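Local coordinates for protein heat shock protease HtrA (Thermotoga maritima, PDB 1L1J) that probably acts as a serine endopeptidase in the heat-shock response, the present chain being its trypsin-like protease domain, at residues N8-C13 against F143-T148; V18-V23 against H74-A79; D80-T85 against A106-K111; P160-D163 against Y167-G170; I172-A177 against G185-I190. All blocks are in the same frame, centred on the assembly; numbering follows the deposited sequence.

Interaction 1: N8-C13 against F143-T148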
# COMPACT_ATOMS: atom_id res chain seq x y z
N ASN A 8 4.13 13.77 13.54
CA ASN A 8 5.38 14.10 12.87
C ASN A 8 5.67 13.14 11.73
O ASN A 8 5.88 13.58 10.61
CB ASN A 8 6.51 14.11 13.89
CG ASN A 8 6.42 15.29 14.84
OD1 ASN A 8 6.69 15.17 16.04
ND2 ASN A 8 6.03 16.45 14.30
N VAL A 9 5.67 11.84 12.01
CA VAL A 9 5.95 10.87 10.95
C VAL A 9 5.11 11.11 9.70
O VAL A 9 5.65 11.23 8.59
CB VAL A 9 5.71 9.42 11.44
CG1 VAL A 9 5.56 8.48 10.24
CG2 VAL A 9 6.89 8.97 12.29
N VAL A 10 3.80 11.18 9.88
CA VAL A 10 2.87 11.41 8.78
C VAL A 10 3.27 12.65 7.99
O VAL A 10 3.44 12.61 6.77
CB VAL A 10 1.42 11.55 9.31
CG1 VAL A 10 0.50 12.10 8.23
CG2 VAL A 10 0.92 10.20 9.78
N GLU A 11 3.43 13.76 8.71
CA GLU A 11 3.82 15.03 8.10
C GLU A 11 5.06 14.79 7.24
O GLU A 11 5.24 15.42 6.20
CB GLU A 11 4.17 16.05 9.19
CG GLU A 11 3.65 17.44 8.92
CD GLU A 11 2.16 17.54 9.16
OE1 GLU A 11 1.75 17.49 10.35
OE2 GLU A 11 1.39 17.64 8.17
N ALA A 12 5.90 13.86 7.68
CA ALA A 12 7.13 13.55 6.97
C ALA A 12 6.99 12.53 5.85
O ALA A 12 7.67 12.66 4.84
CB ALA A 12 8.19 13.06 7.95
N CYS A 13 6.13 11.54 6.02
CA CYS A 13 6.00 10.51 5.00
C CYS A 13 4.81 10.62 4.07
O CYS A 13 4.76 9.96 3.02
CB CYS A 13 6.00 9.14 5.68
SG CYS A 13 7.32 8.97 6.89
N PHE A 143 -5.52 13.49 -3.17
CA PHE A 143 -5.34 14.82 -2.57
C PHE A 143 -5.26 14.87 -1.06
O PHE A 143 -5.15 15.95 -0.48
CB PHE A 143 -6.45 15.75 -3.07
CG PHE A 143 -7.81 15.16 -2.99
CD1 PHE A 143 -8.53 15.20 -1.80
CD2 PHE A 143 -8.38 14.56 -4.10
CE1 PHE A 143 -9.81 14.64 -1.72
CE2 PHE A 143 -9.65 14.00 -4.04
CZ PHE A 143 -10.37 14.04 -2.85
N GLN A 144 -5.33 13.71 -0.42
CA GLN A 144 -5.22 13.62 1.04
C GLN A 144 -4.91 12.20 1.48
O GLN A 144 -5.40 11.22 0.90
CB GLN A 144 -6.48 14.06 1.75
CG GLN A 144 -6.32 14.04 3.26
CD GLN A 144 -7.64 14.17 3.99
OE1 GLN A 144 -8.45 13.24 4.00
NE2 GLN A 144 -7.86 15.33 4.62
N HIS A 145 -4.08 12.11 2.51
CA HIS A 145 -3.66 10.84 3.08
C HIS A 145 -4.52 10.42 4.29
O HIS A 145 -4.78 11.23 5.19
CB HIS A 145 -2.22 10.98 3.52
CG HIS A 145 -1.99 12.20 4.36
ND1 HIS A 145 -2.25 13.47 3.89
CD2 HIS A 145 -1.53 12.35 5.62
CE1 HIS A 145 -1.96 14.35 4.84
NE2 HIS A 145 -1.52 13.70 5.90
N THR A 146 -4.98 9.17 4.30
CA THR A 146 -5.76 8.65 5.40
C THR A 146 -4.77 7.96 6.34
O THR A 146 -3.76 7.43 5.88
CB THR A 146 -6.81 7.61 4.93
OG1 THR A 146 -6.22 6.75 3.95
CG2 THR A 146 -8.00 8.31 4.31
N VAL A 147 -5.03 7.96 7.64
CA VAL A 147 -4.11 7.33 8.59
C VAL A 147 -4.80 6.55 9.71
O VAL A 147 -5.82 6.97 10.22
CB VAL A 147 -3.19 8.41 9.23
CG1 VAL A 147 -2.49 7.86 10.46
CG2 VAL A 147 -2.15 8.87 8.21
N THR A 148 -4.24 5.40 10.07
CA THR A 148 -4.78 4.58 11.16
C THR A 148 -3.60 4.13 11.98
O THR A 148 -2.53 3.84 11.46
CB THR A 148 -5.58 3.34 10.68
OG1 THR A 148 -4.74 2.47 9.92
CG2 THR A 148 -6.76 3.76 9.83
O HOH W 1 -0.30 15.02 8.40

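Interaction 2: V18-V23 against H74-A79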
# COMPACT_ATOMS: atom_id res chain seq x y z
N VAL A 18 1.36 7.60 -2.57
CA VAL A 18 0.56 7.88 -3.76
C VAL A 18 -0.70 7.06 -3.93
O VAL A 18 -0.94 6.10 -3.21
CB VAL A 18 1.39 7.66 -5.04
CG1 VAL A 18 2.74 8.33 -4.92
CG2 VAL A 18 1.56 6.17 -5.30
N LYS A 19 -1.48 7.46 -4.93
CA LYS A 19 -2.73 6.82 -5.32
C LYS A 19 -2.44 5.98 -6.58
O LYS A 19 -1.49 6.26 -7.30
CB LYS A 19 -3.77 7.90 -5.64
CG LYS A 19 -4.95 7.44 -6.50
CD LYS A 19 -5.74 8.63 -7.05
CE LYS A 19 -6.84 8.16 -8.01
NZ LYS A 19 -7.51 9.28 -8.75
N ILE A 20 -3.25 4.97 -6.84
CA ILE A 20 -3.04 4.15 -8.02
C ILE A 20 -4.37 3.73 -8.63
O ILE A 20 -5.04 2.81 -8.15
CB ILE A 20 -2.19 2.91 -7.69
CG1 ILE A 20 -0.84 3.35 -7.13
CG2 ILE A 20 -1.99 2.07 -8.94
CD1 ILE A 20 0.09 2.23 -6.79
N ASP A 21 -4.76 4.43 -9.70
CA ASP A 21 -6.01 4.16 -10.40
C ASP A 21 -5.74 3.57 -11.77
O ASP A 21 -4.91 4.07 -12.52
CB ASP A 21 -6.86 5.45 -10.50
CG ASP A 21 -6.05 6.67 -10.94
OD1 ASP A 21 -4.98 6.93 -10.35
OD2 ASP A 21 -6.50 7.41 -11.85
N VAL A 22 -6.45 2.48 -12.07
CA VAL A 22 -6.30 1.75 -13.33
C VAL A 22 -7.65 1.65 -14.05
O VAL A 22 -8.58 1.01 -13.54
CB VAL A 22 -5.76 0.33 -13.05
CG1 VAL A 22 -5.71 -0.49 -14.33
CG2 VAL A 22 -4.38 0.44 -12.42
N VAL A 23 -7.76 2.26 -15.23
CA VAL A 23 -9.00 2.25 -16.00
C VAL A 23 -9.39 0.84 -16.47
O VAL A 23 -8.56 -0.06 -16.53
CB VAL A 23 -8.90 3.18 -17.23
CG1 VAL A 23 -10.21 3.15 -18.02
CG2 VAL A 23 -8.60 4.60 -16.78
N HIS A 74 -2.17 -7.10 -6.14
CA HIS A 74 -3.59 -7.16 -6.45
C HIS A 74 -4.08 -5.78 -6.89
O HIS A 74 -5.02 -5.67 -7.66
CB HIS A 74 -4.41 -7.66 -5.25
CG HIS A 74 -4.45 -6.71 -4.09
ND1 HIS A 74 -3.99 -7.05 -2.83
CD2 HIS A 74 -4.94 -5.45 -3.98
CE1 HIS A 74 -4.19 -6.04 -2.00
NE2 HIS A 74 -4.76 -5.06 -2.67
N VAL A 75 -3.42 -4.74 -6.41
CA VAL A 75 -3.82 -3.40 -6.78
C VAL A 75 -3.50 -3.23 -8.26
O VAL A 75 -4.40 -3.35 -9.10
CB VAL A 75 -3.08 -2.33 -5.92
CG1 VAL A 75 -3.35 -0.92 -6.44
CG2 VAL A 75 -3.57 -2.43 -4.48
N VAL A 76 -2.23 -3.00 -8.59
CA VAL A 76 -1.79 -2.83 -9.97
C VAL A 76 -1.92 -4.11 -10.78
O VAL A 76 -2.45 -4.10 -11.89
CB VAL A 76 -0.32 -2.34 -10.03
CG1 VAL A 76 0.22 -2.46 -11.44
CG2 VAL A 76 -0.23 -0.90 -9.56
N GLY A 77 -1.42 -5.21 -10.24
CA GLY A 77 -1.50 -6.49 -10.94
C GLY A 77 -1.06 -6.39 -12.39
O GLY A 77 -0.30 -5.49 -12.76
N GLY A 78 -1.53 -7.32 -13.22
CA GLY A 78 -1.16 -7.26 -14.63
C GLY A 78 -1.89 -6.08 -15.24
O GLY A 78 -3.00 -6.22 -15.75
N ALA A 79 -1.26 -4.90 -15.20
CA ALA A 79 -1.89 -3.69 -15.73
C ALA A 79 -1.21 -3.04 -16.93
O ALA A 79 0.02 -3.01 -17.05
CB ALA A 79 -2.06 -2.67 -14.61

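Interaction 3: D80-T85 against A106-K111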
# COMPACT_ATOMS: atom_id res chain seq x y z
N ASP A 80 -2.05 -2.50 -17.80
CA ASP A 80 -1.64 -1.82 -19.02
C ASP A 80 -1.79 -0.32 -18.83
O ASP A 80 -0.91 0.47 -19.20
CB ASP A 80 -2.55 -2.27 -20.17
CG ASP A 80 -4.04 -2.05 -19.87
OD1 ASP A 80 -4.51 -0.89 -19.90
OD2 ASP A 80 -4.75 -3.04 -19.58
N ASN A 81 -2.91 0.05 -18.22
CA ASN A 81 -3.26 1.44 -17.95
C ASN A 81 -3.12 1.72 -16.45
O ASN A 81 -4.02 1.43 -15.67
CB ASN A 81 -4.71 1.68 -18.39
CG ASN A 81 -5.17 3.10 -18.12
OD1 ASN A 81 -4.74 4.05 -18.77
ND2 ASN A 81 -6.07 3.24 -17.15
N ILE A 82 -1.98 2.28 -16.06
CA ILE A 82 -1.73 2.58 -14.66
C ILE A 82 -1.55 4.07 -14.43
O ILE A 82 -0.65 4.68 -14.99
CB ILE A 82 -0.46 1.87 -14.17
CG1 ILE A 82 -0.52 0.39 -14.54
CG2 ILE A 82 -0.31 2.06 -12.67
CD1 ILE A 82 0.77 -0.35 -14.26
N THR A 83 -2.40 4.64 -13.58
CA THR A 83 -2.33 6.07 -13.27
C THR A 83 -1.90 6.32 -11.81
O THR A 83 -2.48 5.76 -10.88
CB THR A 83 -3.71 6.76 -13.52
OG1 THR A 83 -4.23 6.37 -14.80
CG2 THR A 83 -3.57 8.29 -13.47
N VAL A 84 -0.88 7.15 -11.64
CA VAL A 84 -0.39 7.48 -10.31
C VAL A 84 -0.64 8.94 -9.96
O VAL A 84 -0.23 9.84 -10.69
CB VAL A 84 1.13 7.19 -10.19
CG1 VAL A 84 1.73 7.95 -9.02
CG2 VAL A 84 1.34 5.70 -9.99
N THR A 85 -1.31 9.18 -8.84
CA THR A 85 -1.60 10.54 -8.42
C THR A 85 -0.84 10.86 -7.11
O THR A 85 -0.78 10.03 -6.20
CB THR A 85 -3.12 10.75 -8.22
OG1 THR A 85 -3.83 10.21 -9.36
CG2 THR A 85 -3.45 12.23 -8.08
N ALA A 106 4.60 -5.48 -5.61
CA ALA A 106 4.61 -4.98 -6.97
C ALA A 106 5.29 -3.63 -7.04
O ALA A 106 4.95 -2.73 -6.28
CB ALA A 106 3.19 -4.88 -7.51
N VAL A 107 6.25 -3.49 -7.94
CA VAL A 107 6.96 -2.23 -8.09
C VAL A 107 6.56 -1.50 -9.38
O VAL A 107 6.32 -2.12 -10.43
CB VAL A 107 8.49 -2.44 -8.06
CG1 VAL A 107 8.92 -3.30 -9.23
CG2 VAL A 107 9.19 -1.09 -8.06
N ILE A 108 6.49 -0.18 -9.29
CA ILE A 108 6.09 0.67 -10.38
C ILE A 108 7.12 1.78 -10.58
O ILE A 108 7.96 2.00 -9.71
CB ILE A 108 4.69 1.23 -10.07
CG1 ILE A 108 3.67 0.58 -10.99
CG2 ILE A 108 4.68 2.76 -10.10
CD1 ILE A 108 3.58 -0.92 -10.82
N LYS A 109 7.05 2.47 -11.72
CA LYS A 109 8.01 3.53 -12.02
C LYS A 109 7.41 4.77 -12.72
O LYS A 109 6.73 4.67 -13.74
CB LYS A 109 9.15 2.95 -12.87
CG LYS A 109 10.25 3.94 -13.23
CD LYS A 109 10.96 4.46 -12.00
CE LYS A 109 12.17 5.29 -12.38
NZ LYS A 109 11.82 6.49 -13.21
N ILE A 110 7.70 5.93 -12.14
CA ILE A 110 7.23 7.21 -12.64
C ILE A 110 8.36 8.09 -13.19
O ILE A 110 9.39 8.29 -12.54
CB ILE A 110 6.46 7.97 -11.54
CG1 ILE A 110 4.97 7.73 -11.70
CG2 ILE A 110 6.75 9.45 -11.59
CD1 ILE A 110 4.59 6.29 -11.62
N LYS A 111 8.16 8.61 -14.39
CA LYS A 111 9.14 9.45 -15.05
C LYS A 111 9.43 10.72 -14.23
O LYS A 111 8.51 11.44 -13.85
CB LYS A 111 8.64 9.83 -16.44
CG LYS A 111 7.66 8.81 -17.05
CD LYS A 111 7.42 9.08 -18.54
CE LYS A 111 6.19 8.34 -19.07
NZ LYS A 111 4.91 8.97 -18.63

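Interaction 4: P160-D163 against Y167-G170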
# COMPACT_ATOMS: atom_id res chain seq x y z
N PRO A 160 -5.29 -18.67 6.06
CA PRO A 160 -5.83 -19.35 4.89
C PRO A 160 -6.72 -18.40 4.13
O PRO A 160 -7.62 -17.81 4.71
CB PRO A 160 -6.60 -20.51 5.50
CG PRO A 160 -7.11 -19.93 6.78
CD PRO A 160 -5.91 -19.17 7.30
N LYS A 161 -6.47 -18.22 2.84
CA LYS A 161 -7.29 -17.32 2.04
C LYS A 161 -8.73 -17.85 2.08
O LYS A 161 -8.98 -18.98 1.68
CB LYS A 161 -6.79 -17.29 0.58
CG LYS A 161 -5.32 -16.94 0.43
CD LYS A 161 -4.91 -16.79 -1.03
CE LYS A 161 -3.42 -16.41 -1.15
NZ LYS A 161 -2.97 -16.08 -2.55
N PRO A 162 -9.69 -17.03 2.55
CA PRO A 162 -11.07 -17.52 2.59
C PRO A 162 -11.45 -18.00 1.20
O PRO A 162 -12.49 -18.61 0.98
CB PRO A 162 -11.87 -16.29 3.01
CG PRO A 162 -11.06 -15.16 2.42
CD PRO A 162 -9.64 -15.57 2.75
N ASP A 163 -10.57 -17.69 0.26
CA ASP A 163 -10.69 -18.05 -1.14
C ASP A 163 -10.78 -19.57 -1.29
O ASP A 163 -11.46 -20.09 -2.18
CB ASP A 163 -9.46 -17.51 -1.86
CG ASP A 163 -9.45 -17.84 -3.31
OD1 ASP A 163 -9.68 -19.02 -3.64
OD2 ASP A 163 -9.19 -16.92 -4.12
N TYR A 167 -2.78 -19.47 0.72
CA TYR A 167 -2.51 -18.93 2.03
C TYR A 167 -1.78 -17.60 1.90
O TYR A 167 -1.00 -17.40 0.96
CB TYR A 167 -1.58 -19.87 2.83
CG TYR A 167 -2.19 -21.10 3.48
CD1 TYR A 167 -2.56 -22.22 2.73
CD2 TYR A 167 -2.33 -21.17 4.87
CE1 TYR A 167 -3.05 -23.38 3.34
CE2 TYR A 167 -2.82 -22.32 5.49
CZ TYR A 167 -3.16 -23.41 4.72
OH TYR A 167 -3.59 -24.56 5.34
N TYR A 168 -2.05 -16.69 2.83
CA TYR A 168 -1.35 -15.43 2.87
C TYR A 168 -0.29 -15.86 3.88
O TYR A 168 -0.65 -16.47 4.89
CB TYR A 168 -2.23 -14.31 3.45
CG TYR A 168 -3.45 -13.97 2.61
CD1 TYR A 168 -4.74 -14.23 3.08
CD2 TYR A 168 -3.32 -13.41 1.36
CE1 TYR A 168 -5.86 -13.94 2.31
CE2 TYR A 168 -4.42 -13.12 0.58
CZ TYR A 168 -5.69 -13.38 1.06
OH TYR A 168 -6.80 -13.06 0.28
N VAL A 169 0.99 -15.60 3.62
CA VAL A 169 2.02 -16.03 4.58
C VAL A 169 3.19 -15.07 4.81
O VAL A 169 3.61 -14.34 3.90
CB VAL A 169 2.60 -17.43 4.19
CG1 VAL A 169 1.56 -18.26 3.44
CG2 VAL A 169 3.87 -17.28 3.39
N GLY A 170 3.72 -15.08 6.03
CA GLY A 170 4.83 -14.22 6.40
C GLY A 170 4.39 -12.81 6.77
O GLY A 170 5.22 -11.90 6.88

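Interaction 5: I172-A177 against G185-I190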
# COMPACT_ATOMS: atom_id res chain seq x y z
N ILE A 172 2.82 -9.43 8.74
CA ILE A 172 2.92 -8.71 10.00
C ILE A 172 1.47 -8.37 10.32
O ILE A 172 0.72 -8.00 9.42
CB ILE A 172 3.71 -7.39 9.87
CG1 ILE A 172 5.22 -7.71 9.80
CG2 ILE A 172 3.38 -6.46 11.04
CD1 ILE A 172 6.11 -6.58 9.30
N GLN A 173 1.09 -8.52 11.58
CA GLN A 173 -0.27 -8.23 12.02
C GLN A 173 -0.28 -6.94 12.87
O GLN A 173 0.69 -6.65 13.57
CB GLN A 173 -0.80 -9.40 12.85
CG GLN A 173 -2.29 -9.37 13.18
CD GLN A 173 -2.67 -10.48 14.16
OE1 GLN A 173 -2.14 -11.58 14.08
NE2 GLN A 173 -3.59 -10.18 15.07
N THR A 174 -1.37 -6.17 12.79
CA THR A 174 -1.51 -4.92 13.56
C THR A 174 -2.96 -4.74 13.97
O THR A 174 -3.87 -5.27 13.34
CB THR A 174 -1.19 -3.64 12.73
OG1 THR A 174 -1.19 -3.95 11.33
CG2 THR A 174 0.14 -3.05 13.14
N ASP A 175 -3.16 -3.98 15.04
CA ASP A 175 -4.53 -3.71 15.44
C ASP A 175 -4.89 -2.37 14.80
O ASP A 175 -5.93 -1.78 15.10
CB ASP A 175 -4.67 -3.68 16.97
CG ASP A 175 -3.58 -2.92 17.63
OD1 ASP A 175 -2.95 -2.08 16.97
OD2 ASP A 175 -3.36 -3.14 18.83
N ALA A 176 -4.01 -1.90 13.91
CA ALA A 176 -4.25 -0.67 13.15
C ALA A 176 -5.15 -1.10 12.00
O ALA A 176 -4.88 -2.10 11.35
CB ALA A 176 -2.96 -0.12 12.60
N ALA A 177 -6.22 -0.37 11.74
CA ALA A 177 -7.13 -0.76 10.67
C ALA A 177 -6.48 -0.72 9.30
O ALA A 177 -5.92 0.30 8.89
CB ALA A 177 -8.35 0.12 10.68
N GLY A 185 -0.30 1.13 0.66
CA GLY A 185 0.41 2.23 1.30
C GLY A 185 1.48 1.66 2.23
O GLY A 185 1.65 0.44 2.27
N PRO A 186 2.22 2.48 2.98
CA PRO A 186 3.21 1.82 3.84
C PRO A 186 2.76 1.68 5.29
O PRO A 186 1.82 2.35 5.73
CB PRO A 186 4.42 2.74 3.71
CG PRO A 186 3.76 4.09 3.74
CD PRO A 186 2.54 3.91 2.82
N LEU A 187 3.44 0.80 6.02
CA LEU A 187 3.19 0.58 7.44
C LEU A 187 4.49 1.05 8.10
O LEU A 187 5.51 0.37 7.98
CB LEU A 187 2.95 -0.90 7.75
CG LEU A 187 2.51 -1.21 9.19
CD1 LEU A 187 1.09 -0.71 9.40
CD2 LEU A 187 2.59 -2.69 9.48
N LEU A 188 4.46 2.19 8.79
CA LEU A 188 5.67 2.74 9.41
C LEU A 188 5.89 2.55 10.92
O LEU A 188 5.02 2.09 11.66
CB LEU A 188 5.76 4.24 9.10
CG LEU A 188 5.59 4.75 7.67
CD1 LEU A 188 5.15 6.21 7.73
CD2 LEU A 188 6.88 4.59 6.86
N ASN A 189 7.09 2.97 11.34
CA ASN A 189 7.56 2.96 12.72
C ASN A 189 7.33 4.31 13.33
O ASN A 189 6.67 5.16 12.75
CB ASN A 189 9.07 2.76 12.76
CG ASN A 189 9.47 1.37 12.47
OD1 ASN A 189 10.65 1.09 12.29
ND2 ASN A 189 8.48 0.47 12.42
N ILE A 190 7.89 4.51 14.51
CA ILE A 190 7.80 5.80 15.17
C ILE A 190 9.00 6.52 14.63
O ILE A 190 9.19 7.71 14.85
CB ILE A 190 7.91 5.71 16.71
CG1 ILE A 190 8.49 4.35 17.14
CG2 ILE A 190 6.57 6.05 17.33
CD1 ILE A 190 7.61 3.11 16.82

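Interaction 1: N8-C13 against F143-T148
Val10 of the N-terminal helix 5-13 meets His145 and Val147 where strand 146-160 begins, so that the helix is laid against the trypsin-like fold at the surface of the domain. The apolar contact rests on the two methyl branches of Val10, each with its own neighbour. With CG1 anti to the backbone N (chi1 167°), that methyl is carried to the rim of the His145 imidazole, near the ring plane, and CG2 turns to Val147. There the branches run past one another in opposite senses, Val10 CG2 lying 3.7 Å from Val147 CG2. Strand 133-138 backs both valines: Ile137 touches Val10, and Ile135 touches Val147.

The polar part is mediated by solvent. A water lies in the plane of the His145 ring at its edge, 3.1 Å from NE2, and makes a weak hydrogen bond to Glu11 OE2. Glu11 has its CB turned away from segment 143-148, but its chain folds back far enough for the water to bridge it to the histidine. Glu11 OE2 is 5.4 Å from His145 NE2, a separation at which the carboxylate might favour a protonated imidazole. Val10 CG1 comes closest to the ring 3.3 Å from His145 CD2.

Interaction 2: V18-V23 against H74-A79
Val75 and Val76, in the last turn of the short helix 73-76 that carries the predicted charge-relay His74, pack on Ile20 of strand 17-23 in the N-terminal half of the protease domain. The contact is buried and wholly apolar. Ile20 meets the helix chiefly through CG2, which chi1 of -59° places anti to the backbone N and directs at the helix. This methyl lies 3.5 Å from Val76 CG2 and 4.1 Å from Val75 CG1, so one branch of the isoleucine serves two successive helix residues, whose side chains cross it at about a right angle. Farther out on the other branch, Ile20 CD1 also approaches Val76 CG2, at 4.2 Å.

Beyond the helix the chain turns through Gly77, which has positive phi, and Gly78, the centre of an inverse gamma turn. This brings Ala79 back to the strand, where its CB lies 4.3 Å from Val22 CG1. Thr71 of strand 68-72 touches both Ile20 and Val76, and Ile82 adds to the cover over Val76. The neighbouring His74 has its ND1 hydrogen-bonded to Asp104 OD1. A short helix carrying the histidine, seated on the strands of the N-terminal barrel, is the arrangement of the charge-relay site in chymotrypsin-fold proteases.

Interaction 3: D80-T85 against A106-K111
Ile108 and Ile110 face Ile82 and Val84 across the interior of the N-terminal beta-barrel of this chymotrypsin-like fold. Strands 83-85 and 105-109 belong to one antiparallel sheet but are not neighbours in it. The nearest backbone pairs, Ile82 with Ile108 and Val84 with Ile110, have CA atoms 9.1 and 8.0 Å apart, a spacing bridged by side chains.

Along segment 106-111, Ile108 is the first to reach across. It makes two loose contacts with different branches: CG1 lies 4.5 Å from Ile82 CD1, and CG2 is equally far from Val84 CG2. Val76 of helix 73-76 touches Ile108, so this cluster reaches the helix that carries the predicted charge-relay His74.

Lys109 turns its CB away from segment 80-85. Its chain bends round so that NZ donates a hydrogen bond of 3.1 Å to Ile110 O, approaching from above the carbonyl plane, 63° out of it. The ammonium also makes a cation-pi contact with Tyr68.

Ile110 points inward again and makes the closest of the three side-chain contacts between these segments, with Tyr92, Ala94 and Phe117 touching it from outside them. Its chain crosses that of Val84 at a slant. With chi1 at 160°, Val84 CG2 lies anti to the carbonyl carbon and, with CB, meets the isoleucine, so that Ile110 CD1 lies 3.9 Å from Val84 CB and 3.7 Å from Val84 CG2.

Interaction 4: P160-D163 against Y167-G170
Lys161 lies across the ring of Tyr168, the central contact at the tip of the beta-hairpin made by strands 146-160 and 167-174. The lysine CG is anti to its carbonyl carbon (chi1 -54°), and the chain beyond is fully extended, so its methylenes pass over the aromatic face at about a right angle to the tyrosine side chain. Tyr168 likewise holds CG beside its backbone N (chi1 -65°), which brings the ring back over segment 160-163. Lys161 CG makes a CH-pi contact, 3.6 Å from the centroid of the Tyr168 ring and only 14° off its normal. Farther along, Lys161 CE lies 3.8 Å from Tyr168 CE2 and 3.4 Å from the backbone Tyr167 O, so the aliphatic chain touches both ring and backbone. Pro162 approaches the same ring differently: its CD sits at the edge, near the ring plane, 4.1 Å from Tyr168 CE1.

Pro160 and Tyr167 form an antiparallel non-hydrogen-bonded pair, their CA atoms 4.4 Å apart and their side chains on the same face of the hairpin. The Tyr167 ring leans over the proline, which meets one aromatic face. Pro160 CA is 3.9 Å from Tyr167 CD2, while Pro160 CB lies above the ring plane, offset toward the rim.

The hairpin projects from the domain, with Tyr167 also in cation-pi contact with Arg158 of strand 146-160. Tyr168, by contrast, is buried; its side chain is about 6 Å from that of the predicted charge-relay Asp104, and it touches Ile201 and Val202 of the loop between strands 193-198 and 211-215.

Interaction 5: I172-A177 against G185-I190
The backbones of Ile172 and Leu187 stand well apart, CA to CA 9.6 Å, and Thr174 CA lies 9.5 Å from Leu187 CA, so strands 167-174 and 186-188 meet here through side chains and not as hydrogen-bonded neighbours. Leu187 reaches across from strand 186-188. Its CG is anti to the backbone N (chi1 -173°), which sends the isobutyl group straight toward the other strand, where CD2 serves both partners. This methyl lies 4.2 Å from Ile172 CG2, the short branch of the isoleucine, with the two chains meeting at a slant. It is 4.4 Å from Thr174 OG1, a looser approach to the next inward-pointing residue of that strand. All three residues are buried, but the area they share is small, and other strands complete the packing about the leucine.

Ala134 and Ala136 of strand 133-138, Ile195 of strand 193-198 and Ala213 of strand 211-215 also touch Leu187, as expected inside the C-terminal beta-barrel of a chymotrypsin-like protease. Strand 186-188 pairs with 133-138 and 193-198, whereas 167-174 runs between 146-160 and 211-215; Leu187, four residues after the predicted active-site Ser183, therefore links strands that are not paired in the curled sheet.

The contacts divide between the two halves of the protease domain. Interactions 2 and 3, centres 7 Å apart, share the antiparallel sheet of the N-terminal barrel, in which strands 17-23 and 83-85 are neighbours. Interactions 4 and 5 follow each other along strand 167-174 in the second sheet, centres 19 Å apart. Interaction 1 lays the N-terminal helix on this second sheet; it touches interaction 5, centres 13 Å apart, through Val9 and Leu188 and a probable hydrogen bond from Thr148 OG1 to Ala177 O, and its segments bracket interactions 2 and 3 in sequence. Interactions 2 and 5 lie on opposite sides of the chain's centre, one per barrel; chymotrypsin-like proteases hold their charge-relay residues between the two.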